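Local coordinates for predicted protein (Phaeodactylum tricornutum CCAP 1055/1, PDB 5Z5M) that probably converts 5-hydroxyisourate to (S)-allantoin in two steps, joining a hydroxyisourate hydrolase to an OHCU decarboxylase in one fused chain, at residues A[109-114]-A[138-143]; A[126-131]-A[163-168]; A[201-206]-A[243-248]. One frame throughout, in Å; residues are numbered along the deposited sequence.

Interaction 1 of 3, residues A[109-114]-A[138-143]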
loop_
_atom_site.group_PDB
_atom_site.type_symbol
_atom_site.label_atom_id
_atom_site.label_comp_id
_atom_site.label_asym_id
_atom_site.label_seq_id
_atom_site.Cartn_x
_atom_site.Cartn_y
_atom_site.Cartn_z
ATOM N N LEU A 109 34.721 -9.812 16.379
ATOM C CA LEU A 109 35.514 -8.710 16.910
ATOM C C LEU A 109 36.619 -8.330 15.928
ATOM O O LEU A 109 36.917 -7.148 15.738
ATOM C CB LEU A 109 36.104 -9.083 18.271
ATOM C CG LEU A 109 36.701 -7.936 19.084
ATOM C CD1 LEU A 109 35.655 -6.859 19.335
ATOM C CD2 LEU A 109 37.271 -8.451 20.396
ATOM N N GLU A 110 37.225 -9.336 15.300
ATOM C CA GLU A 110 38.256 -9.078 14.298
ATOM C C GLU A 110 37.664 -8.407 13.064
ATOM O O GLU A 110 38.270 -7.495 12.493
ATOM C CB GLU A 110 38.968 -10.376 13.902
ATOM C CG GLU A 110 39.920 -10.889 14.964
ATOM C CD GLU A 110 40.984 -9.865 15.337
ATOM O OE1 GLU A 110 41.767 -9.456 14.450
ATOM O OE2 GLU A 110 41.033 -9.468 16.520
ATOM N N ARG A 111 36.485 -8.866 12.652
ATOM C CA ARG A 111 35.804 -8.261 11.514
ATOM C C ARG A 111 35.430 -6.815 11.823
ATOM O O ARG A 111 35.491 -5.956 10.949
ATOM C CB ARG A 111 34.550 -9.047 11.124
ATOM C CG ARG A 111 33.856 -8.458 9.900
ATOM C CD ARG A 111 32.603 -9.217 9.488
ATOM N NE ARG A 111 31.929 -8.521 8.393
ATOM C CZ ARG A 111 30.632 -8.239 8.364
ATOM N NH1 ARG A 111 30.118 -7.595 7.325
ATOM N NH2 ARG A 111 29.847 -8.602 9.370
ATOM N N PHE A 112 35.040 -6.549 13.066
ATOM C CA PHE A 112 34.728 -5.177 13.470
ATOM C C PHE A 112 35.932 -4.263 13.354
ATOM O O PHE A 112 35.863 -3.221 12.709
ATOM C CB PHE A 112 34.209 -5.121 14.904
ATOM C CG PHE A 112 34.042 -3.720 15.415
ATOM C CD1 PHE A 112 32.908 -2.990 15.103
ATOM C CD2 PHE A 112 35.032 -3.121 16.181
ATOM C CE1 PHE A 112 32.753 -1.698 15.556
ATOM C CE2 PHE A 112 34.886 -1.824 16.635
ATOM C CZ PHE A 112 33.744 -1.113 16.324
ATOM N N ASN A 113 37.024 -4.651 14.009
ATOM C CA ASN A 113 38.253 -3.868 13.986
ATOM C C ASN A 113 38.746 -3.623 12.568
ATOM O O ASN A 113 39.186 -2.524 12.236
ATOM C CB ASN A 113 39.346 -4.560 14.807
ATOM C CG ASN A 113 39.035 -4.582 16.289
ATOM O OD1 ASN A 113 38.287 -3.744 16.788
ATOM N ND2 ASN A 113 39.613 -5.540 17.002
ATOM N N SER A 114 38.664 -4.656 11.737
ATOM C CA SER A 114 39.076 -4.557 10.345
ATOM C C SER A 114 38.241 -3.529 9.584
ATOM O O SER A 114 38.785 -2.622 8.959
ATOM C CB SER A 114 38.980 -5.926 9.665
ATOM O OG SER A 114 39.521 -5.876 8.361
ATOM N N THR A 138 23.276 -4.829 14.238
ATOM C CA THR A 138 23.105 -3.486 13.680
ATOM C C THR A 138 24.447 -2.820 13.358
ATOM O O THR A 138 24.651 -2.307 12.256
ATOM C CB THR A 138 22.323 -2.575 14.648
ATOM O OG1 THR A 138 21.049 -3.165 14.938
ATOM C CG2 THR A 138 22.115 -1.195 14.041
ATOM N N VAL A 139 25.358 -2.836 14.323
ATOM C CA VAL A 139 26.667 -2.216 14.144
ATOM C C VAL A 139 27.461 -2.853 13.001
ATOM O O VAL A 139 28.000 -2.151 12.145
ATOM C CB VAL A 139 27.488 -2.291 15.439
ATOM C CG1 VAL A 139 28.872 -1.726 15.215
ATOM C CG2 VAL A 139 26.771 -1.535 16.552
ATOM N N LEU A 140 27.524 -4.182 12.980
ATOM C CA LEU A 140 28.275 -4.878 11.941
ATOM C C LEU A 140 27.642 -4.690 10.565
ATOM O O LEU A 140 28.351 -4.515 9.570
ATOM C CB LEU A 140 28.393 -6.369 12.272
ATOM C CG LEU A 140 29.394 -6.692 13.382
ATOM C CD1 LEU A 140 29.200 -8.118 13.876
ATOM C CD2 LEU A 140 30.814 -6.489 12.867
ATOM N N ALA A 141 26.312 -4.711 10.511
ATOM C CA ALA A 141 25.605 -4.495 9.251
ATOM C C ALA A 141 25.856 -3.090 8.711
ATOM O O ALA A 141 26.050 -2.902 7.509
ATOM C CB ALA A 141 24.115 -4.733 9.427
ATOM N N ALA A 142 25.856 -2.108 9.609
ATOM C CA ALA A 142 26.075 -0.718 9.226
ATOM C C ALA A 142 27.498 -0.517 8.711
ATOM O O ALA A 142 27.706 0.055 7.643
ATOM C CB ALA A 142 25.796 0.210 10.403
ATOM N N LEU A 143 28.472 -0.990 9.482
ATOM C CA LEU A 143 29.872 -0.916 9.085
ATOM C C LEU A 143 30.120 -1.663 7.784
ATOM O O LEU A 143 30.808 -1.167 6.896
ATOM C CB LEU A 143 30.773 -1.483 10.185
ATOM C CG LEU A 143 31.727 -0.504 10.873
ATOM C CD1 LEU A 143 32.536 -1.216 11.948
ATOM C CD2 LEU A 143 32.643 0.161 9.857
#
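Two helices of the all-helical OHCU decarboxylase part pack here at a slant, residues 109-114 on helix 106-123 and 138-143 on helix 136-146. Their local axes come within 10.4 Å and make an angle of 40° between N-to-C directions, so the helices run the same general way, and the interface is filled by side chains from both. No hydrogen bond crosses; the contact is apolar, and Phe112 supplies most of what its helix offers. Val139 comes first along 138-143. Its CB points at the other helix, and CG1, anti to the backbone N at chi1 176°, meets the far part of the Phe112 ring, 3.9 Å from Phe112 CE1. Leu140, one residue on, is the closest backbone neighbour of Phe112, with their CA atoms 6.6 Å apart. Its CD2 methyl lies against the base of the phenylalanine, 4.2 Å from Phe112 CB, while Leu140 CB comes within 3.9 Å of Arg111 NH2, approaching the guanidinium obliquely. That reach depends on Arg111 being stretched out from CG to NE, so that the aliphatic stem reaches across the interface and carries the guanidinium to Leu140 at the exposed margin. On the same helix, Ala142 packs on Ala254 of the second subunit, so helix 136-146 is sandwiched between its own domain and a neighbouring chain. Leu143, a turn beyond Val139, again directs its CB at helix 106-123, where it also packs on Leu115 and Tyr119. Phe112, its CG anti to the backbone N, brings its ring into the interface, and the leucine meets it at about a right angle: Leu143 CD1 rests 3.6 Å from both Phe112 CD1 and Phe112 CE1.

Interaction 2 of 3, residues A[126-131]-A[163-168]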
loop_
_atom_site.group_PDB
_atom_site.type_symbol
_atom_site.label_atom_id
_atom_site.label_comp_id
_atom_site.label_asym_id
_atom_site.label_seq_id
_atom_site.Cartn_x
_atom_site.Cartn_y
_atom_site.Cartn_z
ATOM N N PRO A 126 36.018 9.177 11.707
ATOM C CA PRO A 126 35.629 7.886 12.288
ATOM C C PRO A 126 34.218 7.431 11.914
ATOM O O PRO A 126 33.375 8.236 11.515
ATOM C CB PRO A 126 35.733 8.134 13.800
ATOM C CG PRO A 126 35.617 9.605 13.962
ATOM C CD PRO A 126 36.243 10.204 12.742
ATOM N N PHE A 127 33.979 6.131 12.036
ATOM C CA PHE A 127 32.653 5.576 11.812
ATOM C C PHE A 127 31.732 6.017 12.933
ATOM O O PHE A 127 31.994 5.751 14.107
ATOM C CB PHE A 127 32.712 4.050 11.732
ATOM C CG PHE A 127 31.370 3.394 11.580
ATOM C CD1 PHE A 127 30.741 3.347 10.346
ATOM C CD2 PHE A 127 30.747 2.808 12.666
ATOM C CE1 PHE A 127 29.506 2.734 10.202
ATOM C CE2 PHE A 127 29.512 2.193 12.529
ATOM C CZ PHE A 127 28.896 2.156 11.291
ATOM N N ILE A 128 30.652 6.694 12.564
ATOM C CA ILE A 128 29.698 7.199 13.534
ATOM C C ILE A 128 28.329 6.569 13.297
ATOM O O ILE A 128 27.854 6.503 12.163
ATOM C CB ILE A 128 29.600 8.738 13.463
ATOM C CG1 ILE A 128 30.981 9.357 13.683
ATOM C CG2 ILE A 128 28.596 9.272 14.484
ATOM C CD1 ILE A 128 31.028 10.851 13.434
ATOM N N LEU A 129 27.712 6.088 14.370
ATOM C CA LEU A 129 26.405 5.447 14.287
ATOM C C LEU A 129 25.526 5.831 15.474
ATOM O O LEU A 129 25.874 5.565 16.627
ATOM C CB LEU A 129 26.555 3.925 14.215
ATOM C CG LEU A 129 25.246 3.157 14.038
ATOM C CD1 LEU A 129 24.568 3.527 12.723
ATOM C CD2 LEU A 129 25.477 1.657 14.110
ATOM N N ALA A 130 24.393 6.462 15.186
ATOM C CA ALA A 130 23.454 6.864 16.227
ATOM C C ALA A 130 22.264 5.915 16.288
ATOM O O ALA A 130 21.286 6.089 15.561
ATOM C CB ALA A 130 22.975 8.281 15.986
ATOM N N VAL A 131 22.349 4.906 17.145
ATOM C CA VAL A 131 21.250 3.963 17.319
ATOM C C VAL A 131 20.962 3.767 18.808
ATOM O O VAL A 131 21.885 3.659 19.620
ATOM C CB VAL A 131 21.554 2.583 16.667
ATOM C CG1 VAL A 131 20.448 1.570 16.974
ATOM C CG2 VAL A 131 21.757 2.724 15.167
ATOM N N HIS A 163 23.904 14.714 14.183
ATOM C CA HIS A 163 22.703 15.465 14.543
ATOM C C HIS A 163 21.762 14.585 15.342
ATOM O O HIS A 163 21.076 15.061 16.239
ATOM C CB HIS A 163 21.977 16.000 13.306
ATOM C CG HIS A 163 22.716 17.092 12.597
ATOM N ND1 HIS A 163 23.255 18.174 13.255
ATOM C CD2 HIS A 163 22.991 17.273 11.284
ATOM C CE1 HIS A 163 23.840 18.973 12.379
ATOM N NE2 HIS A 163 23.688 18.450 11.174
ATOM N N LYS A 164 21.726 13.297 15.005
ATOM C CA LYS A 164 20.870 12.362 15.720
ATOM C C LYS A 164 21.382 12.179 17.143
ATOM O O LYS A 164 20.601 12.030 18.071
ATOM C CB LYS A 164 20.809 11.015 14.996
ATOM C CG LYS A 164 19.971 11.024 13.733
ATOM C CD LYS A 164 20.337 9.857 12.822
ATOM C CE LYS A 164 19.941 8.525 13.432
ATOM N NZ LYS A 164 20.139 7.393 12.481
ATOM N N ILE A 165 22.701 12.185 17.300
ATOM C CA ILE A 165 23.316 12.061 18.616
ATOM C C ILE A 165 23.068 13.324 19.441
ATOM O O ILE A 165 22.809 13.252 20.642
ATOM C CB ILE A 165 24.828 11.778 18.488
ATOM C CG1 ILE A 165 25.034 10.357 17.966
ATOM C CG2 ILE A 165 25.531 11.956 19.824
ATOM C CD1 ILE A 165 26.420 10.078 17.455
ATOM N N ALA A 166 23.107 14.476 18.781
ATOM C CA ALA A 166 22.830 15.743 19.438
ATOM C C ALA A 166 21.410 15.745 19.997
ATOM O O ALA A 166 21.174 16.185 21.120
ATOM C CB ALA A 166 23.026 16.897 18.471
ATOM N N TRP A 167 20.478 15.234 19.199
ATOM C CA TRP A 167 19.077 15.134 19.593
ATOM C C TRP A 167 18.926 14.229 20.815
ATOM O O TRP A 167 18.189 14.558 21.744
ATOM C CB TRP A 167 18.248 14.612 18.418
ATOM C CG TRP A 167 16.791 14.394 18.700
ATOM C CD1 TRP A 167 16.115 13.217 18.615
ATOM C CD2 TRP A 167 15.829 15.385 19.089
ATOM N NE1 TRP A 167 14.788 13.402 18.935
ATOM C CE2 TRP A 167 14.586 14.730 19.222
ATOM C CE3 TRP A 167 15.895 16.759 19.334
ATOM C CZ2 TRP A 167 13.426 15.397 19.599
ATOM C CZ3 TRP A 167 14.732 17.426 19.699
ATOM C CH2 TRP A 167 13.518 16.744 19.830
ATOM N N MET A 168 19.646 13.104 20.820
ATOM C CA MET A 168 19.607 12.182 21.955
ATOM C C MET A 168 20.137 12.831 23.228
ATOM O O MET A 168 19.611 12.601 24.313
ATOM C CB MET A 168 20.406 10.909 21.648
ATOM C CG MET A 168 19.790 10.048 20.569
ATOM S SD MET A 168 20.800 8.598 20.208
ATOM C CE MET A 168 19.904 7.914 18.816
#
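In the helical OHCU decarboxylase part, residues 126-131, an extended piece of the connection between helices 106-123 and 136-146, run past one side of the long helix 151-173 at 163-168. Ile128 makes the first touch. Its CB faces the helix, and the CG2 branch, anti to the backbone N, meets the end of Ile165 with Ile128 CG2 and Ile165 CD1 3.8 Å apart, the two side chains crossing at about a right angle. Leu129 turns its CB away from the helix and packs on Arg146. Ala130 is the centre of the contact: its CA lies 5.7 Å from that of Ile165, and its methyl packs against two successive helix residues, with Ala130 CB 3.5 Å from Ile165 CG1 and 3.6 Å from Lys164 CB. The lysine chain, bent at chi3 (68°), then curls over the backbone so that Lys164 CE comes to 3.5 Å from Ala130 O. Lys164 NZ makes a weak hydrogen bond to Thr260 O of the second subunit. At the end of the segment, Val131 presents its backbone, Val131 N standing 4.2 Å from Met168 CE. Two backbone atoms of 126-131 have partners outside the pair of segments: Ala130 N bonds Gln161 OE1 and Ile128 O bonds Arg146 NH2. With no hydrogen bond between the two segments themselves, their fit rests on the small alanine methyl and the hydrocarbon parts of isoleucine, lysine and methionine.

Interaction 3 of 3, residues A[201-206]-A[243-248]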
loop_
_atom_site.group_PDB
_atom_site.type_symbol
_atom_site.label_atom_id
_atom_site.label_comp_id
_atom_site.label_asym_id
_atom_site.label_seq_id
_atom_site.Cartn_x
_atom_site.Cartn_y
_atom_site.Cartn_z
ATOM N N ILE A 201 -8.585 -2.190 19.894
ATOM C CA ILE A 201 -7.190 -1.859 19.640
ATOM C C ILE A 201 -6.465 -1.696 20.967
ATOM O O ILE A 201 -6.889 -0.908 21.807
ATOM C CB ILE A 201 -7.040 -0.555 18.833
ATOM C CG1 ILE A 201 -7.743 -0.647 17.476
ATOM C CG2 ILE A 201 -5.563 -0.229 18.643
ATOM C CD1 ILE A 201 -7.765 0.679 16.704
ATOM N N HIS A 202 -5.387 -2.452 21.165
ATOM C CA HIS A 202 -4.553 -2.273 22.347
ATOM C C HIS A 202 -3.237 -1.596 21.977
ATOM O O HIS A 202 -2.816 -1.623 20.818
ATOM C CB HIS A 202 -4.282 -3.613 23.036
ATOM C CG HIS A 202 -5.516 -4.261 23.581
ATOM N ND1 HIS A 202 -5.503 -5.509 24.176
ATOM C CD2 HIS A 202 -6.797 -3.836 23.627
ATOM C CE1 HIS A 202 -6.727 -5.820 24.558
ATOM N NE2 HIS A 202 -7.535 -4.826 24.237
ATOM N N LEU A 203 -2.613 -0.969 22.970
ATOM C CA LEU A 203 -1.335 -0.287 22.791
ATOM C C LEU A 203 -0.400 -0.613 23.951
ATOM O O LEU A 203 -0.754 -0.413 25.117
ATOM C CB LEU A 203 -1.537 1.234 22.688
ATOM C CG LEU A 203 -0.270 2.063 22.435
ATOM C CD1 LEU A 203 0.423 1.640 21.140
ATOM C CD2 LEU A 203 -0.594 3.566 22.412
ATOM N N HIS A 204 0.776 -1.137 23.625
ATOM C CA HIS A 204 1.828 -1.380 24.610
ATOM C C HIS A 204 3.038 -0.513 24.339
ATOM O O HIS A 204 3.339 -0.216 23.188
ATOM C CB HIS A 204 2.274 -2.843 24.599
ATOM C CG HIS A 204 1.276 -3.784 25.183
ATOM N ND1 HIS A 204 0.141 -4.178 24.508
ATOM C CD2 HIS A 204 1.240 -4.419 26.380
ATOM C CE1 HIS A 204 -0.549 -5.015 25.261
ATOM N NE2 HIS A 204 0.096 -5.176 26.403
ATOM N N ARG A 205 3.731 -0.118 25.401
ATOM C CA ARG A 205 5.080 0.428 25.264
ATOM C C ARG A 205 6.087 -0.696 25.476
ATOM O O ARG A 205 6.039 -1.393 26.489
ATOM C CB ARG A 205 5.332 1.560 26.259
ATOM C CG ARG A 205 6.673 2.273 26.040
ATOM C CD ARG A 205 6.927 3.355 27.087
ATOM N NE ARG A 205 6.018 4.487 26.950
ATOM C CZ ARG A 205 5.017 4.754 27.784
ATOM N NH1 ARG A 205 4.792 3.979 28.838
ATOM N NH2 ARG A 205 4.245 5.811 27.573
ATOM N N LEU A 206 6.990 -0.879 24.519
ATOM C CA LEU A 206 7.949 -1.981 24.588
ATOM C C LEU A 206 9.285 -1.540 25.159
ATOM O O LEU A 206 9.997 -2.335 25.771
ATOM C CB LEU A 206 8.167 -2.600 23.208
ATOM C CG LEU A 206 6.940 -3.166 22.485
ATOM C CD1 LEU A 206 7.375 -3.990 21.281
ATOM C CD2 LEU A 206 6.075 -3.988 23.421
ATOM N N TYR A 243 6.838 1.273 20.605
ATOM C CA TYR A 243 5.462 0.890 20.938
ATOM C C TYR A 243 4.941 -0.228 20.035
ATOM O O TYR A 243 5.536 -0.531 19.000
ATOM C CB TYR A 243 4.535 2.109 20.836
ATOM C CG TYR A 243 4.836 3.214 21.831
ATOM C CD1 TYR A 243 5.905 4.082 21.634
ATOM C CD2 TYR A 243 4.038 3.401 22.956
ATOM C CE1 TYR A 243 6.189 5.090 22.542
ATOM C CE2 TYR A 243 4.315 4.411 23.873
ATOM C CZ TYR A 243 5.387 5.256 23.657
ATOM O OH TYR A 243 5.671 6.263 24.555
ATOM N N GLU A 244 3.817 -0.826 20.422
ATOM C CA GLU A 244 3.145 -1.795 19.567
ATOM C C GLU A 244 1.625 -1.697 19.695
ATOM O O GLU A 244 1.080 -1.834 20.792
ATOM C CB GLU A 244 3.612 -3.216 19.904
ATOM C CG GLU A 244 3.050 -4.285 18.998
ATOM C CD GLU A 244 3.677 -5.651 19.246
ATOM O OE1 GLU A 244 2.932 -6.589 19.606
ATOM O OE2 GLU A 244 4.909 -5.785 19.068
ATOM N N TRP A 245 0.948 -1.421 18.578
ATOM C CA TRP A 245 -0.498 -1.584 18.508
ATOM C C TRP A 245 -0.814 -3.066 18.416
ATOM O O TRP A 245 -0.015 -3.851 17.906
ATOM C CB TRP A 245 -1.128 -0.916 17.279
ATOM C CG TRP A 245 -1.034 0.582 17.096
ATOM C CD1 TRP A 245 -0.333 1.231 16.119
ATOM C CD2 TRP A 245 -1.732 1.602 17.832
ATOM N NE1 TRP A 245 -0.520 2.587 16.222
ATOM C CE2 TRP A 245 -1.368 2.843 17.268
ATOM C CE3 TRP A 245 -2.599 1.589 18.930
ATOM C CZ2 TRP A 245 -1.842 4.059 17.760
ATOM C CZ3 TRP A 245 -3.074 2.805 19.417
ATOM C CH2 TRP A 245 -2.691 4.019 18.830
ATOM N N THR A 246 -2.000 -3.434 18.875
ATOM C CA THR A 246 -2.582 -4.727 18.554
ATOM C C THR A 246 -3.963 -4.465 17.976
ATOM O O THR A 246 -4.844 -3.976 18.677
ATOM C CB THR A 246 -2.682 -5.655 19.788
ATOM O OG1 THR A 246 -1.376 -5.882 20.333
ATOM C CG2 THR A 246 -3.294 -6.991 19.395
ATOM N N PHE A 247 -4.134 -4.734 16.685
ATOM C CA PHE A 247 -5.425 -4.552 16.033
ATOM C C PHE A 247 -6.172 -5.877 15.974
ATOM O O PHE A 247 -5.674 -6.851 15.405
ATOM C CB PHE A 247 -5.255 -3.996 14.619
ATOM C CG PHE A 247 -4.619 -2.637 14.572
ATOM C CD1 PHE A 247 -5.389 -1.492 14.696
ATOM C CD2 PHE A 247 -3.254 -2.505 14.384
ATOM C CE1 PHE A 247 -4.808 -0.231 14.641
ATOM C CE2 PHE A 247 -2.666 -1.257 14.325
ATOM C CZ PHE A 247 -3.446 -0.111 14.459
ATOM N N PHE A 248 -7.366 -5.924 16.554
ATOM C CA PHE A 248 -8.136 -7.167 16.544
ATOM C C PHE A 248 -9.060 -7.198 15.334
ATOM O O PHE A 248 -10.273 -7.038 15.457
ATOM C CB PHE A 248 -8.917 -7.324 17.854
ATOM C CG PHE A 248 -8.034 -7.541 19.051
ATOM C CD1 PHE A 248 -7.555 -6.466 19.779
ATOM C CD2 PHE A 248 -7.649 -8.820 19.420
ATOM C CE1 PHE A 248 -6.728 -6.661 20.874
ATOM C CE2 PHE A 248 -6.822 -9.023 20.506
ATOM C CZ PHE A 248 -6.358 -7.943 21.233
HETATM O O HOH W 1 -0.340 -3.920 21.722
#
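Strands 201-206 and 243-248 are antiparallel neighbours at the middle of a four-stranded sheet in the transthyretin-like HIU hydrolase part. The hydrogen-bonded pairs are His202 with Thr246 and His204 with Glu244; the straightest link, His204 N to Glu244 O, is 2.9 Å long with 174° at the hydrogen. On the face bearing both histidines, a water sits 2.8 Å from His204 ND1 in the imidazole plane, donates to Glu244 O, and also bonds Thr246 OG1. Further along this face Phe248 turns its edge onto His202 in a T-shaped pair, Phe248 CE1 over the ring centre. The other face is buried and largely apolar, with one polar pair at its end: Leu203 CD1 lies over the six-membered ring of Trp245 as a CH-pi contact, while Ile201 CG2 closes to 3.5 Å from Trp245 CE3. In that polar pair Arg205 and Tyr243 lie side by side, Arg205 CG over the phenol ring and the guanidinium plane turned 73° from it. The bend at chi3 (-68°) brings Arg205 NE round to donate to Tyr243 OH at 3.0 Å, nearly in the guanidinium plane. An alanine in place of Arg205 would leave Tyr243 without its CH-pi cover and guanidinium bond, and would probably loosen this end of the buried face. Outward, Trp245 stacks with Phe273, Glu244 OE2 forms a salt bridge with Arg272 NE, and strand 213-219 bonds the far edge of 201-206. Each polar tip has a backbone carbonyl as well: Arg205 NH1 bonds Met211 O, and Tyr243 OH bonds Thr239 O.

Interactions 1 and 2 belong to the helical OHCU decarboxylase part, their centres about 17 Å apart, and alternate along the chain: 109-114, 126-131, 138-143, then 163-168. They touch directly, because Phe127 and Leu129 of the connecting segment pack on Val139, Ala142 and Leu143 of helix 136-146, so helices 106-123, 136-146 and 151-173 are joined through one continuous patch. Both also reach the second subunit. Interaction 3 follows later in sequence, in the transthyretin-like sheet, its centre about 33 Å from interaction 1 and 28 Å from interaction 2, with no touch. This separation fits a fusion of two distinct folds, one for each of the consecutive urate-degradation reactions.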